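Local coordinates for protein bitiscetin (Bitis arietans, PDB 1JWI) that binds von Willebrand factor and promotes its interaction, through the A1 domain, with platelet GPIbalpha, so that platelets aggregate, at residues A[64-68]-A[119-124]. Residues are numbered along the deposited sequence.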
ATOM      1  N   TYR A  64      -7.654 -11.846 -14.292  1.00 27.45           N
ATOM      2  CA  TYR A  64      -7.111 -10.498 -14.179  1.00 26.91           C
ATOM      3  C   TYR A  64      -7.938  -9.643 -13.240  1.00 24.33           C
ATOM      4  O   TYR A  64      -9.122  -9.899 -13.039  1.00 23.35           O
ATOM      5  CB  TYR A  64      -7.117  -9.787 -15.535  1.00 30.91           C
ATOM      6  CG  TYR A  64      -6.251 -10.382 -16.615  1.00 35.03           C
ATOM      7  CD1 TYR A  64      -4.862 -10.348 -16.527  1.00 37.43           C
ATOM      8  CD2 TYR A  64      -6.826 -10.929 -17.764  1.00 36.82           C
ATOM      9  CE1 TYR A  64      -4.063 -10.843 -17.561  1.00 40.32           C
ATOM     10  CE2 TYR A  64      -6.039 -11.426 -18.797  1.00 39.28           C
ATOM     11  CZ  TYR A  64      -4.660 -11.378 -18.691  1.00 40.98           C
ATOM     12  OH  TYR A  64      -3.879 -11.864 -19.716  1.00 44.64           O
ATOM     13  N   ASP A  65      -7.300  -8.631 -12.662  1.00 22.10           N
ATOM     14  CA  ASP A  65      -8.014  -7.682 -11.828  1.00 20.50           C
ATOM     15  C   ASP A  65      -8.509  -6.687 -12.884  1.00 19.73           C
ATOM     16  O   ASP A  65      -8.082  -6.745 -14.041  1.00 19.35           O
ATOM     17  CB  ASP A  65      -7.071  -6.975 -10.848  1.00 21.65           C
ATOM     18  CG  ASP A  65      -6.431  -7.934  -9.846  1.00 23.46           C
ATOM     19  OD1 ASP A  65      -5.256  -8.303 -10.041  1.00 25.22           O
ATOM     20  OD2 ASP A  65      -7.102  -8.322  -8.876  1.00 22.64           O
ATOM     21  N   ALA A  66      -9.403  -5.783 -12.508  1.00 18.51           N
ATOM     22  CA  ALA A  66      -9.900  -4.799 -13.464  1.00 16.23           C
ATOM     23  C   ALA A  66      -9.791  -3.391 -12.888  1.00 15.12           C
ATOM     24  O   ALA A  66     -10.274  -3.123 -11.789  1.00 14.12           O
ATOM     25  CB  ALA A  66     -11.345  -5.113 -13.832  1.00 17.05           C
ATOM     26  N   TRP A  67      -9.132  -2.499 -13.624  1.00 14.10           N
ATOM     27  CA  TRP A  67      -8.950  -1.112 -13.200  1.00 14.29           C
ATOM     28  C   TRP A  67     -10.235  -0.315 -13.014  1.00 14.73           C
ATOM     29  O   TRP A  67     -11.159  -0.408 -13.831  1.00 14.53           O
ATOM     30  CB  TRP A  67      -8.114  -0.332 -14.233  1.00 13.99           C
ATOM     31  CG  TRP A  67      -6.674  -0.721 -14.346  1.00 15.29           C
ATOM     32  CD1 TRP A  67      -5.986  -0.979 -15.499  1.00 16.10           C
ATOM     33  CD2 TRP A  67      -5.724  -0.825 -13.281  1.00 16.90           C
ATOM     34  NE1 TRP A  67      -4.666  -1.234 -15.216  1.00 17.59           N
ATOM     35  CE2 TRP A  67      -4.477  -1.144 -13.862  1.00 17.80           C
ATOM     36  CE3 TRP A  67      -5.805  -0.674 -11.891  1.00 18.68           C
ATOM     37  CZ2 TRP A  67      -3.317  -1.318 -13.100  1.00 18.21           C
ATOM     38  CZ3 TRP A  67      -4.648  -0.848 -11.132  1.00 19.14           C
ATOM     39  CH2 TRP A  67      -3.424  -1.166 -11.739  1.00 17.61           C
ATOM     40  N   ILE A  68     -10.283   0.463 -11.935  1.00 14.08           N
ATOM     41  CA  ILE A  68     -11.390   1.381 -11.684  1.00 14.03           C
ATOM     42  C   ILE A  68     -10.691   2.733 -11.478  1.00 13.93           C
ATOM     43  O   ILE A  68      -9.462   2.775 -11.356  1.00 14.64           O
ATOM     44  CB  ILE A  68     -12.262   1.018 -10.444  1.00 13.29           C
ATOM     45  CG1 ILE A  68     -11.405   0.819  -9.200  1.00 13.07           C
ATOM     46  CG2 ILE A  68     -13.111  -0.211 -10.759  1.00 13.20           C
ATOM     47  CD1 ILE A  68     -12.260   0.591  -7.947  1.00 13.91           C
ATOM     48  N   GLU A 119       0.924  -2.078 -14.033  1.00 28.73           N
ATOM     49  CA  GLU A 119       0.460  -3.418 -14.393  1.00 30.89           C
ATOM     50  C   GLU A 119      -0.597  -3.318 -15.495  1.00 30.38           C
ATOM     51  O   GLU A 119      -1.405  -2.391 -15.499  1.00 30.33           O
ATOM     52  CB  GLU A 119      -0.146  -4.086 -13.155  1.00 34.02           C
ATOM     53  CG  GLU A 119      -0.425  -5.571 -13.278  1.00 37.43           C
ATOM     54  CD  GLU A 119      -1.071  -6.142 -12.022  1.00 40.13           C
ATOM     55  OE1 GLU A 119      -2.297  -5.975 -11.845  1.00 40.23           O
ATOM     56  OE2 GLU A 119      -0.348  -6.753 -11.206  1.00 41.40           O
ATOM     57  N   LYS A 120      -0.602  -4.268 -16.425  1.00 29.28           N
ATOM     58  CA  LYS A 120      -1.585  -4.243 -17.508  1.00 28.67           C
ATOM     59  C   LYS A 120      -2.812  -5.098 -17.182  1.00 27.62           C
ATOM     60  O   LYS A 120      -2.715  -6.316 -17.029  1.00 28.00           O
ATOM     61  CB  LYS A 120      -0.949  -4.713 -18.821  1.00 29.39           C
ATOM     62  CG  LYS A 120       0.123  -3.768 -19.349  1.00 30.77           C
ATOM     63  CD  LYS A 120       0.685  -4.226 -20.685  1.00 31.11           C
ATOM     64  CE  LYS A 120       1.898  -3.395 -21.074  1.00 31.90           C
ATOM     65  NZ  LYS A 120       1.609  -1.931 -21.085  1.00 31.74           N
ATOM     66  N   ASN A 121      -3.967  -4.447 -17.080  1.00 25.06           N
ATOM     67  CA  ASN A 121      -5.211  -5.137 -16.756  1.00 22.83           C
ATOM     68  C   ASN A 121      -6.365  -4.614 -17.584  1.00 21.85           C
ATOM     69  O   ASN A 121      -6.287  -3.528 -18.160  1.00 21.98           O
ATOM     70  CB  ASN A 121      -5.591  -4.909 -15.288  1.00 21.96           C
ATOM     71  CG  ASN A 121      -4.623  -5.536 -14.319  1.00 21.35           C
ATOM     72  OD1 ASN A 121      -4.354  -6.733 -14.386  1.00 23.41           O
ATOM     73  ND2 ASN A 121      -4.104  -4.731 -13.394  1.00 19.46           N
ATOM     74  N   PRO A 122      -7.452  -5.393 -17.670  1.00 20.82           N
ATOM     75  CA  PRO A 122      -8.585  -4.888 -18.441  1.00 20.22           C
ATOM     76  C   PRO A 122      -9.137  -3.753 -17.576  1.00 19.48           C
ATOM     77  O   PRO A 122      -8.701  -3.573 -16.429  1.00 17.66           O
ATOM     78  CB  PRO A 122      -9.521  -6.099 -18.521  1.00 20.69           C
ATOM     79  CG  PRO A 122      -9.194  -6.879 -17.295  1.00 20.11           C
ATOM     80  CD  PRO A 122      -7.686  -6.779 -17.235  1.00 20.42           C
ATOM     81  N   PHE A 123     -10.083  -2.988 -18.098  1.00 20.13           N
ATOM     82  CA  PHE A 123     -10.615  -1.874 -17.328  1.00 19.88           C
ATOM     83  C   PHE A 123     -12.062  -1.555 -17.647  1.00 19.56           C
ATOM     84  O   PHE A 123     -12.641  -2.089 -18.594  1.00 19.48           O
ATOM     85  CB  PHE A 123      -9.755  -0.627 -17.539  1.00 19.75           C
ATOM     86  CG  PHE A 123      -9.575  -0.253 -18.978  1.00 20.40           C
ATOM     87  CD1 PHE A 123      -8.656  -0.925 -19.777  1.00 18.74           C
ATOM     88  CD2 PHE A 123     -10.329   0.772 -19.539  1.00 19.82           C
ATOM     89  CE1 PHE A 123      -8.488  -0.578 -21.116  1.00 19.52           C
ATOM     90  CE2 PHE A 123     -10.167   1.127 -20.878  1.00 19.87           C
ATOM     91  CZ  PHE A 123      -9.243   0.447 -21.669  1.00 19.79           C
ATOM     92  N   ILE A 124     -12.636  -0.673 -16.844  1.00 19.40           N
ATOM     93  CA  ILE A 124     -14.027  -0.302 -17.003  1.00 20.81           C
ATOM     94  C   ILE A 124     -14.223   1.201 -17.085  1.00 20.43           C
ATOM     95  O   ILE A 124     -13.817   1.944 -16.188  1.00 20.28           O
ATOM     96  CB  ILE A 124     -14.861  -0.848 -15.829  1.00 22.12           C
ATOM     97  CG1 ILE A 124     -16.296  -0.331 -15.924  1.00 22.73           C
ATOM     98  CG2 ILE A 124     -14.228  -0.429 -14.509  1.00 25.18           C
ATOM     99  CD1 ILE A 124     -17.145  -0.679 -14.732  1.00 25.32           C
TER
HETATM  100  O   HOH W   1      -4.354  -8.882 -13.142  1.00 49.14           O
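Two sheets of one domain can be joined by very little backbone pairing when side chains pack around the junction, and here buried Trp67 has the largest area covered by the other segment (128 Å²). Its CB packs on CB of Phe123 at 3.7 Å, and its indole extends back along the other strand, so that CB of Asn121 lies 4.0 Å from the centroid of the five-membered ring, a CH-pi contact over the face. At the other end of the contact, away from the indole, CG2 of Ile68 meets CG2 of Ile124 at 3.9 Å. The strands 66-68 and 121-124 run in the same general direction but cross at 41°, which fits the single bridge between Trp67 and Phe123: Trp67 N donates to Pro122 O at 3.0 Å, and Ile124 N reaches Trp67 O only weakly, at 3.4 Å. Farther out, where Tyr64 is exposed, its CB packs on Pro122 CD at 3.5 Å. At the polar edge a water links Asp65 N (3.0 Å) to Asn121 OD1 (2.5 Å), while Asn121 ND2 binds Glu119 OE1 at 2.7 Å. The carboxylate of Asp65 is held by Val105 N, and Trp67 NE1 by Gly23 O. Strand 66-72 continues into the sheet with 100-103 and 112-115, whereas 121-126 pairs with 14-20 and 38-39; their parallel bridge thus joins the two antiparallel sheets in the core of the C-type lectin fold that snaclecs share.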